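PDB 3DF7: putative ATP-grasp superfamily protein from Archaeoglobus fulgidus, which is of unknown function but probably binds ATP and a metal ion, as other members of the ATP-grasp superfamily do. Local coordinates for residues E14-E17 / D18-V22; E224-N227 / G228-V232; K90-Y94 / C95-G99; I76-D80 / D81-Y85; A262-A265 / D266-G270. One frame throughout, in Å; residues are numbered along the deposited sequence.

Interaction 1: residues E14-E17 / D18-V22; sequences ERIE and DSTAV
Arg15 and Asp18 carry the charged part of this contact at the start of helix 18-35. Arg15 NH2 stands 3.4 Å from Asp18 OD1 in a salt bridge: the guanidinium and carboxylate planes are 66° apart and the oxygen stands off the guanidinium plane, so the attraction is electrostatic and not a directed bond. Water 1 supplies the directed link, accepting in plane at the edge of the guanidinium from Arg15 NH2 (2.7 Å) and donating to Asp18 OD1 (2.8 Å). The backbone bonds gather on Glu17 O, at the N-cap: Ala21 N donates to it at 2.9 Å, and Thr20 N adds a weak bond at 3.2 Å. The apolar part belongs to Ile16. With CG1 set between the backbone N and the carbonyl carbon (chi1 61°), its longer branch reaches the first turn, where Ile16 CG1 lies 3.7 Å from Ala21 CB and Ile16 CD1 lies 3.8 Å from Thr20 CG2. Cutting Ile16 back to an alanine would probably open a gap beside Ala21 and the Thr20 methyl, which would lose their apolar partner in the loop. Around this turn, Phe9 and Ala10 of helix 9-12 pack on Ile16, Val294 of strand 292-294 touches Arg15, Asp18 and Ala21, and Tyr297 of strand 297-303 lies against Asp18 and Ser19.

Interaction 2: residues E224-N227 / G228-V232; sequences EGLN and GYVGV
Leu226 overlaps Val230 across the bend that leads into strand 228-236, its CB 4.2 Å from Val230 CG2. The valine comes with CG2 while the leucine meets it with the root of its side chain, so the touch is light and made near the backbone. Val230 CG1 is anti to the backbone N (chi1 176°), which leaves CG2 as the branch facing back to the loop; Val230 CG2 also lies 4.3 Å from Asn227 O. Polar closure of the bend is left to water 2, which donates to Asn227 O and to Tyr229 O, 2.7 Å from each, and so links two carbonyls that cannot bond to one another. Between them Gly228 turns the chain at positive phi (80°). A side chain at this position would run into Asn227 O, so the bend suits glycine. Tyr229 points the other way, and its OH is held by Thr250 and Ser173. On the Leu226 side, Val220 of helix 206-220 packs on both Leu226 and Val230, and Ser100 touches both as well. Backbone bonds then pair Gly228 with Val176 and Val230 with Leu174. The arrangement is that of a loop delivering the chain from a helix into the large antiparallel sheet of the ATP-grasp domain, where strand 228-236 lies between 168-176 and 240-246, with a loop leucine meeting a strand valine.

Interaction 3: residues K90-Y94 / C95-G99; sequences KAEKY and CENLG
Glu92 OE2 and Asn97 ND2 approach each other to 4.2 Å, too far for a direct hydrogen bond, and their carboxylate and amide planes are 82° apart. Water 3 bridges them, donating to Glu92 OE2 (2.6 Å) and accepting from Asn97 ND2 (3.0 Å). Glu92 is extended beyond CG, and its OE1 is hydrogen-bonded to Ser102 OG. Asn97 holds CG anti to the backbone N (chi1 -173°), which sets ND2 where water 3 can join it to Glu92; ND2 also bonds weakly to Ser100 O. Asn97 OD1 accepts from Gly99 N at 2.7 Å, the donor standing 51° out of the carbonyl plane. A second bridge, water 4, donates to Glu92 O (2.8 Å) and Cys95 O (2.7 Å). Cys95 SG, placed between its own backbone N and carbonyl carbon, sits 4.3 Å from Tyr94 CB, while the ring turns from the cysteine, with Lys90 O and Ala91 O at its edge. Cys95 N is buried by the turn and has no partner. Phe73 of strand 72-76 lies against Ala91, Cys95 and Asn97. The segment closes the beta-alpha-beta crossover 72-76, 83-92, 96-97, and Asn97 with Gly99 forms an Asx turn that starts on the last residue of strand 96-97.

Interaction 4: residues I76-D80 / D81-Y85; sequences IAPED and DFLLY
Leu83 and Leu84 bring the apolar centre of this reversal onto Ala77 and Pro78. Leu83 crosses the proline ring at an angle and sets CD2 3.6 Å from Pro78 CG, while its CG lies 4.4 Å from Ala77 CB. Leu84 lies over Ala77 and beside Glu79: its CD1 is 4.2 Å from Ala77 CB, and CD2 lies alongside the aliphatic stem of Glu79, whose side chain points the same way. In both leucines CG is anti to the backbone N (chi1 176°), which carries the methyls back over the incoming loop. Phe9 of helix 9-12 closes on Ala77, Pro78 and Leu83, and Ile105 of helix 102-108 on Leu84.

Outside this patch the backbone takes over. Asp80 O receives Leu83 N at 3.0 Å, with the donor 44° out of the carbonyl plane. Leu84 N makes a weak bond to Pro78 O, and Glu79 O takes weak bonds from Phe82 N and Leu83 N together with one from water 5, which also accepts from Tyr85 N (3.0 Å). Positive phi at Asp81 and Phe82 makes the reversal tight just before helix 83-92, with Phe82 at its N-cap. At the polar edge, Asp80 OD2 and Asp81 OD2 are like charges 5.6 Å apart, whose mutual effect is probably weak. The chemistry thus implies a turn held by leucine packing and several individually weak bonds, and tied to its surroundings by Glu79 OE1 in a salt bridge with Arg248, Asp80 OD1 accepting from Cys144 N, and the backbone N of Asp81 donating to Thr142 OG1.

Interaction 5: residues A262-A265 / D266-G270; sequences ASVA and DLLAG
Ser263 and Asp266 satisfy each other's backbone NH groups in a capping box at the start of helix 264-268. Ser263 N donates to Asp266 OD2 at 2.9 Å and almost straight (174°), meeting the oxygen on its anti side, 22° out of the carboxylate plane. In return Asp266 N donates to Ser263 OG at 3.1 Å; with chi1 at 67° the serine oxygen sits over its own backbone, facing the first turn. The second carboxylate oxygen, OD1, is taken by Tyr38 OH. Ser263 O accepts from Leu267 N (3.0 Å), Val264 O from Leu268 N (2.8 Å) and Ala265 O from Ala269 N (3.0 Å). Apolar groups flank the box: Ala262 CB touches Leu267 CD2 at 4.1 Å, and Val264 CG2 runs beside Leu268 CD1 at 4.0 Å. Replacing Asp266 by an alanine removes the carboxylate and would probably leave Ser263 N and Tyr38 OH without their acceptor and the helix start freer to fray. At the far end Gly270, at positive phi, completes a Schellman motif, with Gly270 N bonded to Leu267 O and Gly271 N to Asp266 O. The helix thus carries a recognised cap at each end, and the carboxylate near its start is probably also favoured by the helix dipole.

Interactions 2 and 5 are buried and touch each other: Tyr229 CD1 lies 3.6 Å from Val264 CG2, so helix 264-268 packs against the start of strand 228-236. Interaction 2 also meets interaction 3, through Asn227 and the backbone of residues 97-99. Interactions 3 and 4 sit at the two ends of helix 83-92, their centres 15 Å apart, and differ in kind: the partly buried start relies on leucine packing, the surface end on bridging waters. Interaction 1, also at the surface, combines a loose charge pair with a small apolar touch. Helix starts recur in interactions 1, 4 and 5, but only interaction 5 has a capping box.

Interaction 1: residues E14-E17 / D18-V22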
loop_
_atom_site.group_PDB
_atom_site.type_symbol
_atom_site.label_atom_id
_atom_site.label_comp_id
_atom_site.label_asym_id
_atom_site.label_seq_id
_atom_site.Cartn_x
_atom_site.Cartn_y
_atom_site.Cartn_z
ATOM N N GLU A 14 -8.052 -4.393 -14.973
ATOM C CA GLU A 14 -9.418 -4.899 -15.029
ATOM C C GLU A 14 -10.325 -4.000 -14.200
ATOM O O GLU A 14 -9.863 -3.283 -13.314
ATOM C CB GLU A 14 -9.471 -6.323 -14.466
ATOM C CG GLU A 14 -8.707 -7.360 -15.283
ATOM C CD GLU A 14 -9.436 -7.752 -16.557
ATOM O OE1 GLU A 14 -10.586 -8.234 -16.455
ATOM O OE2 GLU A 14 -8.865 -7.579 -17.654
ATOM N N ARG A 15 -11.619 -4.035 -14.482
ATOM C CA ARG A 15 -12.541 -3.218 -13.716
ATOM C C ARG A 15 -12.786 -3.920 -12.384
ATOM O O ARG A 15 -13.017 -5.127 -12.345
ATOM C CB ARG A 15 -13.863 -3.047 -14.469
ATOM C CG ARG A 15 -14.813 -2.040 -13.829
ATOM C CD ARG A 15 -14.179 -0.651 -13.750
ATOM N NE ARG A 15 -15.122 0.357 -13.270
ATOM C CZ ARG A 15 -14.823 1.643 -13.104
ATOM N NH1 ARG A 15 -13.603 2.085 -13.377
ATOM N NH2 ARG A 15 -15.745 2.488 -12.662
ATOM N N ILE A 16 -12.699 -3.166 -11.293
ATOM C CA ILE A 16 -12.936 -3.714 -9.962
ATOM C C ILE A 16 -14.016 -2.850 -9.319
ATOM O O ILE A 16 -14.331 -1.779 -9.829
ATOM C CB ILE A 16 -11.667 -3.666 -9.086
ATOM C CG1 ILE A 16 -11.212 -2.217 -8.903
ATOM C CG2 ILE A 16 -10.560 -4.498 -9.721
ATOM C CD1 ILE A 16 -10.042 -2.070 -7.957
ATOM N N GLU A 17 -14.587 -3.313 -8.211
ATOM C CA GLU A 17 -15.631 -2.549 -7.533
ATOM C C GLU A 17 -15.150 -1.126 -7.238
ATOM O O GLU A 17 -13.999 -0.922 -6.853
ATOM C CB GLU A 17 -16.046 -3.255 -6.239
ATOM C CG GLU A 17 -14.922 -3.469 -5.246
ATOM C CD GLU A 17 -15.342 -4.362 -4.098
ATOM O OE1 GLU A 17 -15.680 -5.537 -4.358
ATOM O OE2 GLU A 17 -15.341 -3.893 -2.940
ATOM N N ASP A 18 -16.038 -0.153 -7.421
ATOM C CA ASP A 18 -15.716 1.259 -7.213
ATOM C C ASP A 18 -15.103 1.591 -5.860
ATOM O O ASP A 18 -14.222 2.444 -5.772
ATOM C CB ASP A 18 -16.961 2.125 -7.406
ATOM C CG ASP A 18 -17.668 1.845 -8.714
ATOM O OD1 ASP A 18 -17.011 1.366 -9.660
ATOM O OD2 ASP A 18 -18.881 2.113 -8.798
ATOM N N SER A 19 -15.578 0.930 -4.808
ATOM C CA SER A 19 -15.071 1.175 -3.463
ATOM C C SER A 19 -13.555 1.041 -3.397
ATOM O O SER A 19 -12.871 1.887 -2.817
ATOM C CB SER A 19 -15.706 0.201 -2.470
ATOM O OG SER A 19 -15.124 0.347 -1.186
ATOM N N THR A 20 -13.037 -0.030 -3.989
ATOM C CA THR A 20 -11.602 -0.286 -4.002
ATOM C C THR A 20 -10.935 0.503 -5.120
ATOM O O THR A 20 -9.799 0.951 -4.982
ATOM C CB THR A 20 -11.303 -1.790 -4.221
ATOM O OG1 THR A 20 -11.915 -2.556 -3.178
ATOM C CG2 THR A 20 -9.798 -2.050 -4.214
ATOM N N ALA A 21 -11.654 0.670 -6.224
ATOM C CA ALA A 21 -11.130 1.394 -7.376
ATOM C C ALA A 21 -10.772 2.841 -7.057
ATOM O O ALA A 21 -9.796 3.371 -7.589
ATOM C CB ALA A 21 -12.139 1.353 -8.517
ATOM N N VAL A 22 -11.556 3.485 -6.199
ATOM C CA VAL A 22 -11.286 4.878 -5.871
ATOM C C VAL A 22 -9.920 5.037 -5.200
ATOM O O VAL A 22 -9.237 6.045 -5.407
ATOM C CB VAL A 22 -12.408 5.478 -4.982
ATOM C CG1 VAL A 22 -12.266 5.007 -3.535
ATOM C CG2 VAL A 22 -12.386 6.998 -5.087
HETATM O O HOH W 1 -18.326 2.618 -11.789
#

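Interaction 2: residues E224-N227 / G228-V232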
loop_
_atom_site.group_PDB
_atom_site.type_symbol
_atom_site.label_atom_id
_atom_site.label_comp_id
_atom_site.label_asym_id
_atom_site.label_seq_id
_atom_site.Cartn_x
_atom_site.Cartn_y
_atom_site.Cartn_z
ATOM N N GLU A 224 13.901 -10.505 2.431
ATOM C CA GLU A 224 14.825 -10.141 1.363
ATOM C C GLU A 224 14.031 -9.860 0.093
ATOM O O GLU A 224 13.094 -10.585 -0.229
ATOM C CB GLU A 224 15.819 -11.275 1.100
ATOM C CG GLU A 224 16.840 -11.478 2.204
ATOM C CD GLU A 224 16.201 -11.731 3.560
ATOM O OE1 GLU A 224 15.301 -12.599 3.646
ATOM O OE2 GLU A 224 16.604 -11.065 4.540
ATOM N N GLY A 225 14.399 -8.802 -0.619
ATOM C CA GLY A 225 13.695 -8.474 -1.845
ATOM C C GLY A 225 12.846 -7.218 -1.759
ATOM O O GLY A 225 12.530 -6.616 -2.780
ATOM N N LEU A 226 12.457 -6.820 -0.551
ATOM C CA LEU A 226 11.656 -5.610 -0.417
ATOM C C LEU A 226 12.530 -4.482 -0.926
ATOM O O LEU A 226 13.735 -4.473 -0.702
ATOM C CB LEU A 226 11.262 -5.364 1.041
ATOM C CG LEU A 226 10.247 -6.372 1.580
ATOM C CD1 LEU A 226 9.921 -6.050 3.027
ATOM C CD2 LEU A 226 8.978 -6.318 0.724
ATOM N N ASN A 227 11.919 -3.534 -1.619
ATOM C CA ASN A 227 12.659 -2.424 -2.188
ATOM C C ASN A 227 11.705 -1.288 -2.514
ATOM O O ASN A 227 10.580 -1.527 -2.943
ATOM C CB ASN A 227 13.377 -2.893 -3.456
ATOM C CG ASN A 227 14.024 -1.754 -4.220
ATOM O OD1 ASN A 227 13.561 -1.366 -5.299
ATOM N ND2 ASN A 227 15.098 -1.212 -3.667
ATOM N N GLY A 228 12.159 -0.056 -2.304
ATOM C CA GLY A 228 11.326 1.098 -2.590
ATOM C C GLY A 228 10.326 1.357 -1.483
ATOM O O GLY A 228 10.612 1.123 -0.309
ATOM N N TYR A 229 9.142 1.834 -1.852
ATOM C CA TYR A 229 8.111 2.114 -0.864
ATOM C C TYR A 229 7.441 0.834 -0.383
ATOM O O TYR A 229 6.960 0.028 -1.180
ATOM C CB TYR A 229 7.043 3.046 -1.446
ATOM C CG TYR A 229 5.918 3.350 -0.481
ATOM C CD1 TYR A 229 5.897 4.540 0.248
ATOM C CD2 TYR A 229 4.874 2.441 -0.292
ATOM C CE1 TYR A 229 4.861 4.818 1.137
ATOM C CE2 TYR A 229 3.839 2.709 0.595
ATOM C CZ TYR A 229 3.839 3.899 1.303
ATOM O OH TYR A 229 2.804 4.176 2.167
ATOM N N VAL A 230 7.402 0.668 0.935
ATOM C CA VAL A 230 6.769 -0.487 1.552
ATOM C C VAL A 230 5.931 0.002 2.724
ATOM O O VAL A 230 6.368 0.855 3.496
ATOM C CB VAL A 230 7.820 -1.504 2.074
ATOM C CG1 VAL A 230 7.117 -2.651 2.813
ATOM C CG2 VAL A 230 8.639 -2.049 0.909
ATOM N N GLY A 231 4.716 -0.519 2.836
ATOM C CA GLY A 231 3.856 -0.127 3.935
ATOM C C GLY A 231 3.757 -1.259 4.940
ATOM O O GLY A 231 3.673 -2.423 4.550
ATOM N N VAL A 232 3.788 -0.936 6.229
ATOM C CA VAL A 232 3.673 -1.967 7.260
ATOM C C VAL A 232 2.497 -1.649 8.175
ATOM O O VAL A 232 2.471 -0.587 8.797
ATOM C CB VAL A 232 4.945 -2.055 8.133
ATOM C CG1 VAL A 232 4.789 -3.168 9.176
ATOM C CG2 VAL A 232 6.160 -2.314 7.258
HETATM O O HOH W 2 7.919 -2.091 -2.579
#

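Interaction 3: residues K90-Y94 / C95-G99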
loop_
_atom_site.group_PDB
_atom_site.type_symbol
_atom_site.label_atom_id
_atom_site.label_comp_id
_atom_site.label_asym_id
_atom_site.label_seq_id
_atom_site.Cartn_x
_atom_site.Cartn_y
_atom_site.Cartn_z
ATOM N N LYS A 90 6.404 -10.538 -14.070
ATOM C CA LYS A 90 6.390 -10.342 -15.515
ATOM C C LYS A 90 7.223 -9.118 -15.885
ATOM O O LYS A 90 8.034 -9.162 -16.810
ATOM C CB LYS A 90 4.948 -10.159 -16.004
ATOM C CG LYS A 90 4.818 -9.815 -17.484
ATOM C CD LYS A 90 3.356 -9.699 -17.901
ATOM C CE LYS A 90 3.224 -9.324 -19.369
ATOM N NZ LYS A 90 1.801 -9.335 -19.813
ATOM N N ALA A 91 7.027 -8.030 -15.149
ATOM C CA ALA A 91 7.755 -6.792 -15.407
ATOM C C ALA A 91 9.264 -6.908 -15.160
ATOM O O ALA A 91 10.061 -6.334 -15.898
ATOM C CB ALA A 91 7.169 -5.667 -14.559
ATOM N N GLU A 92 9.652 -7.653 -14.130
ATOM C CA GLU A 92 11.066 -7.823 -13.794
ATOM C C GLU A 92 11.921 -8.273 -14.974
ATOM O O GLU A 92 13.113 -7.987 -15.029
ATOM C CB GLU A 92 11.225 -8.839 -12.662
ATOM C CG GLU A 92 10.612 -8.415 -11.345
ATOM C CD GLU A 92 10.813 -9.457 -10.267
ATOM O OE1 GLU A 92 10.560 -10.650 -10.547
ATOM O OE2 GLU A 92 11.215 -9.085 -9.145
ATOM N N LYS A 93 11.304 -8.989 -15.905
ATOM C CA LYS A 93 12.003 -9.500 -17.076
ATOM C C LYS A 93 12.396 -8.393 -18.055
ATOM O O LYS A 93 13.174 -8.635 -18.977
ATOM C CB LYS A 93 11.114 -10.528 -17.787
ATOM C CG LYS A 93 11.738 -11.220 -19.000
ATOM C CD LYS A 93 12.836 -12.219 -18.617
ATOM C CE LYS A 93 14.162 -11.534 -18.316
ATOM N NZ LYS A 93 15.218 -12.519 -17.946
ATOM N N TYR A 94 11.883 -7.180 -17.846
ATOM C CA TYR A 94 12.169 -6.073 -18.758
ATOM C C TYR A 94 13.090 -4.952 -18.300
ATOM O O TYR A 94 14.063 -4.635 -18.982
ATOM C CB TYR A 94 10.864 -5.443 -19.244
ATOM C CG TYR A 94 10.004 -6.384 -20.041
ATOM C CD1 TYR A 94 9.163 -7.292 -19.405
ATOM C CD2 TYR A 94 10.060 -6.399 -21.434
ATOM C CE1 TYR A 94 8.397 -8.195 -20.136
ATOM C CE2 TYR A 94 9.301 -7.302 -22.175
ATOM C CZ TYR A 94 8.474 -8.195 -21.518
ATOM O OH TYR A 94 7.733 -9.102 -22.237
ATOM N N CYS A 95 12.783 -4.332 -17.164
ATOM C CA CYS A 95 13.605 -3.224 -16.689
ATOM C C CYS A 95 13.694 -3.103 -15.173
ATOM O O CYS A 95 13.151 -3.930 -14.441
ATOM C CB CYS A 95 13.080 -1.916 -17.282
ATOM S SG CYS A 95 11.295 -1.714 -17.104
ATOM N N GLU A 96 14.386 -2.062 -14.713
ATOM C CA GLU A 96 14.572 -1.836 -13.285
ATOM C C GLU A 96 13.236 -1.732 -12.565
ATOM O O GLU A 96 12.280 -1.162 -13.084
ATOM C CB GLU A 96 15.377 -0.557 -13.029
ATOM C CG GLU A 96 15.829 -0.421 -11.577
ATOM C CD GLU A 96 16.329 0.970 -11.225
ATOM O OE1 GLU A 96 17.151 1.528 -11.984
ATOM O OE2 GLU A 96 15.905 1.499 -10.175
ATOM N N ASN A 97 13.193 -2.279 -11.358
ATOM C CA ASN A 97 11.989 -2.278 -10.533
ATOM C C ASN A 97 12.138 -1.250 -9.412
ATOM O O ASN A 97 13.061 -1.345 -8.602
ATOM C CB ASN A 97 11.796 -3.673 -9.935
ATOM C CG ASN A 97 10.479 -3.828 -9.201
ATOM O OD1 ASN A 97 9.721 -2.870 -9.031
ATOM N ND2 ASN A 97 10.200 -5.050 -8.760
ATOM N N LEU A 98 11.242 -0.267 -9.368
ATOM C CA LEU A 98 11.291 0.748 -8.316
ATOM C C LEU A 98 10.576 0.227 -7.076
ATOM O O LEU A 98 10.611 0.854 -6.016
ATOM C CB LEU A 98 10.630 2.058 -8.775
ATOM C CG LEU A 98 11.276 2.794 -9.953
ATOM C CD1 LEU A 98 10.670 4.185 -10.062
ATOM C CD2 LEU A 98 12.786 2.895 -9.753
ATOM N N GLY A 99 9.931 -0.927 -7.229
ATOM C CA GLY A 99 9.207 -1.557 -6.137
ATOM C C GLY A 99 9.899 -2.822 -5.659
ATOM O O GLY A 99 11.073 -3.045 -5.962
HETATM O O HOH W 3 12.612 -6.898 -8.752
HETATM O O HOH W 4 13.863 -6.164 -13.107
#

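Interaction 4: residues I76-D80 / D81-Y85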
loop_
_atom_site.group_PDB
_atom_site.type_symbol
_atom_site.label_atom_id
_atom_site.label_comp_id
_atom_site.label_asym_id
_atom_site.label_seq_id
_atom_site.Cartn_x
_atom_site.Cartn_y
_atom_site.Cartn_z
ATOM N N ILE A 76 1.450 -1.070 -9.113
ATOM C CA ILE A 76 0.604 -0.962 -7.939
ATOM C C ILE A 76 -0.609 -1.837 -8.227
ATOM O O ILE A 76 -1.363 -1.572 -9.165
ATOM C CB ILE A 76 0.114 0.478 -7.723
ATOM C CG1 ILE A 76 1.297 1.448 -7.712
ATOM C CG2 ILE A 76 -0.643 0.563 -6.409
ATOM C CD1 ILE A 76 0.890 2.897 -7.937
ATOM N N ALA A 77 -0.796 -2.880 -7.431
ATOM C CA ALA A 77 -1.931 -3.769 -7.637
ATOM C C ALA A 77 -2.226 -4.559 -6.374
ATOM O O ALA A 77 -1.360 -4.726 -5.516
ATOM C CB ALA A 77 -1.645 -4.723 -8.793
ATOM N N PRO A 78 -3.462 -5.050 -6.240
ATOM C CA PRO A 78 -3.801 -5.824 -5.045
ATOM C C PRO A 78 -3.005 -7.129 -4.956
ATOM O O PRO A 78 -2.649 -7.728 -5.975
ATOM C CB PRO A 78 -5.309 -6.049 -5.194
ATOM C CG PRO A 78 -5.544 -5.949 -6.680
ATOM C CD PRO A 78 -4.650 -4.811 -7.077
ATOM N N GLU A 79 -2.699 -7.556 -3.736
ATOM C CA GLU A 79 -1.962 -8.801 -3.551
ATOM C C GLU A 79 -2.875 -9.979 -3.894
ATOM O O GLU A 79 -2.407 -11.057 -4.264
ATOM C CB GLU A 79 -1.473 -8.924 -2.105
ATOM C CG GLU A 79 -0.315 -7.993 -1.767
ATOM C CD GLU A 79 -0.753 -6.636 -1.230
ATOM O OE1 GLU A 79 -1.900 -6.209 -1.483
ATOM O OE2 GLU A 79 0.074 -5.985 -0.560
ATOM N N ASP A 80 -4.179 -9.741 -3.776
ATOM C CA ASP A 80 -5.220 -10.736 -4.041
ATOM C C ASP A 80 -4.896 -11.726 -5.145
ATOM O O ASP A 80 -4.543 -11.336 -6.258
ATOM C CB ASP A 80 -6.536 -10.038 -4.391
ATOM C CG ASP A 80 -7.067 -9.194 -3.255
ATOM O OD1 ASP A 80 -6.301 -8.365 -2.724
ATOM O OD2 ASP A 80 -8.252 -9.360 -2.898
ATOM N N ASP A 81 -5.043 -13.009 -4.825
ATOM C CA ASP A 81 -4.793 -14.095 -5.768
ATOM C C ASP A 81 -3.453 -13.977 -6.487
ATOM O O ASP A 81 -3.322 -14.379 -7.644
ATOM C CB ASP A 81 -5.921 -14.171 -6.800
ATOM C CG ASP A 81 -7.281 -14.376 -6.161
ATOM O OD1 ASP A 81 -7.403 -15.256 -5.278
ATOM O OD2 ASP A 81 -8.233 -13.661 -6.547
ATOM N N PHE A 82 -2.463 -13.426 -5.789
ATOM C CA PHE A 82 -1.119 -13.265 -6.330
ATOM C C PHE A 82 -1.042 -12.385 -7.576
ATOM O O PHE A 82 -0.162 -12.560 -8.414
ATOM C CB PHE A 82 -0.518 -14.643 -6.615
ATOM C CG PHE A 82 -0.270 -15.452 -5.374
ATOM C CD1 PHE A 82 0.772 -15.122 -4.516
ATOM C CD2 PHE A 82 -1.115 -16.502 -5.030
ATOM C CE1 PHE A 82 0.968 -15.824 -3.323
ATOM C CE2 PHE A 82 -0.929 -17.209 -3.840
ATOM C CZ PHE A 82 0.118 -16.866 -2.986
ATOM N N LEU A 83 -1.961 -11.429 -7.682
ATOM C CA LEU A 83 -1.983 -10.515 -8.820
ATOM C C LEU A 83 -0.746 -9.620 -8.824
ATOM O O LEU A 83 -0.046 -9.528 -9.832
ATOM C CB LEU A 83 -3.248 -9.656 -8.773
ATOM C CG LEU A 83 -3.399 -8.569 -9.837
ATOM C CD1 LEU A 83 -3.393 -9.195 -11.232
ATOM C CD2 LEU A 83 -4.698 -7.813 -9.596
ATOM N N LEU A 84 -0.480 -8.952 -7.703
ATOM C CA LEU A 84 0.683 -8.083 -7.608
ATOM C C LEU A 84 1.933 -8.899 -7.925
ATOM O O LEU A 84 2.827 -8.445 -8.637
ATOM C CB LEU A 84 0.797 -7.480 -6.203
ATOM C CG LEU A 84 2.044 -6.619 -5.965
ATOM C CD1 LEU A 84 2.013 -5.403 -6.886
ATOM C CD2 LEU A 84 2.109 -6.175 -4.508
ATOM N N TYR A 85 1.979 -10.113 -7.391
ATOM C CA TYR A 85 3.104 -11.009 -7.616
ATOM C C TYR A 85 3.334 -11.302 -9.101
ATOM O O TYR A 85 4.433 -11.080 -9.623
ATOM C CB TYR A 85 2.876 -12.329 -6.870
ATOM C CG TYR A 85 3.846 -13.421 -7.266
ATOM C CD1 TYR A 85 5.163 -13.414 -6.810
ATOM C CD2 TYR A 85 3.455 -14.439 -8.136
ATOM C CE1 TYR A 85 6.072 -14.392 -7.213
ATOM C CE2 TYR A 85 4.354 -15.419 -8.547
ATOM C CZ TYR A 85 5.659 -15.389 -8.083
ATOM O OH TYR A 85 6.552 -16.352 -8.494
HETATM O O HOH W 5 0.365 -10.806 -5.001
#

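Interaction 5: residues A262-A265 / D266-G270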
loop_
_atom_site.group_PDB
_atom_site.type_symbol
_atom_site.label_atom_id
_atom_site.label_comp_id
_atom_site.label_asym_id
_atom_site.label_seq_id
_atom_site.Cartn_x
_atom_site.Cartn_y
_atom_site.Cartn_z
ATOM N N ALA A 262 5.905 17.153 0.052
ATOM C CA ALA A 262 6.778 16.250 -0.692
ATOM C C ALA A 262 5.995 15.005 -1.097
ATOM O O ALA A 262 5.277 14.428 -0.282
ATOM C CB ALA A 262 7.969 15.850 0.162
ATOM N N SER A 263 6.146 14.590 -2.349
ATOM C CA SER A 263 5.446 13.409 -2.846
ATOM C C SER A 263 6.265 12.184 -2.477
ATOM O O SER A 263 7.414 12.309 -2.066
ATOM C CB SER A 263 5.318 13.468 -4.365
ATOM O OG SER A 263 6.599 13.355 -4.972
ATOM N N VAL A 264 5.682 10.996 -2.628
ATOM C CA VAL A 264 6.428 9.783 -2.316
ATOM C C VAL A 264 7.650 9.730 -3.234
ATOM O O VAL A 264 8.692 9.181 -2.872
ATOM C CB VAL A 264 5.562 8.516 -2.521
ATOM C CG1 VAL A 264 5.133 8.405 -3.969
ATOM C CG2 VAL A 264 6.335 7.283 -2.088
ATOM N N ALA A 265 7.522 10.318 -4.423
ATOM C CA ALA A 265 8.627 10.349 -5.380
ATOM C C ALA A 265 9.765 11.211 -4.830
ATOM O O ALA A 265 10.943 10.845 -4.916
ATOM C CB ALA A 265 8.152 10.909 -6.715
ATOM N N ASP A 266 9.407 12.362 -4.272
ATOM C CA ASP A 266 10.398 13.263 -3.696
ATOM C C ASP A 266 11.114 12.548 -2.560
ATOM O O ASP A 266 12.339 12.593 -2.453
ATOM C CB ASP A 266 9.731 14.529 -3.136
ATOM C CG ASP A 266 9.167 15.435 -4.221
ATOM O OD1 ASP A 266 9.852 15.658 -5.242
ATOM O OD2 ASP A 266 8.040 15.941 -4.037
ATOM N N LEU A 267 10.334 11.882 -1.717
ATOM C CA LEU A 267 10.876 11.168 -0.571
ATOM C C LEU A 267 11.777 10.000 -0.966
ATOM O O LEU A 267 12.823 9.783 -0.352
ATOM C CB LEU A 267 9.726 10.699 0.325
ATOM C CG LEU A 267 8.937 11.850 0.959
ATOM C CD1 LEU A 267 7.755 11.314 1.748
ATOM C CD2 LEU A 267 9.862 12.660 1.863
ATOM N N LEU A 268 11.382 9.254 -1.992
ATOM C CA LEU A 268 12.193 8.128 -2.445
ATOM C C LEU A 268 13.469 8.648 -3.090
ATOM O O LEU A 268 14.478 7.947 -3.147
ATOM C CB LEU A 268 11.415 7.271 -3.448
ATOM C CG LEU A 268 10.251 6.462 -2.870
ATOM C CD1 LEU A 268 9.499 5.754 -3.993
ATOM C CD2 LEU A 268 10.792 5.446 -1.859
ATOM N N ALA A 269 13.420 9.883 -3.571
ATOM C CA ALA A 269 14.569 10.502 -4.216
ATOM C C ALA A 269 15.526 11.137 -3.207
ATOM O O ALA A 269 16.479 11.810 -3.594
ATOM C CB ALA A 269 14.099 11.550 -5.216
ATOM N N GLY A 270 15.264 10.928 -1.920
ATOM C CA GLY A 270 16.125 11.492 -0.895
ATOM C C GLY A 270 15.687 12.860 -0.409
ATOM O O GLY A 270 16.285 13.421 0.512
#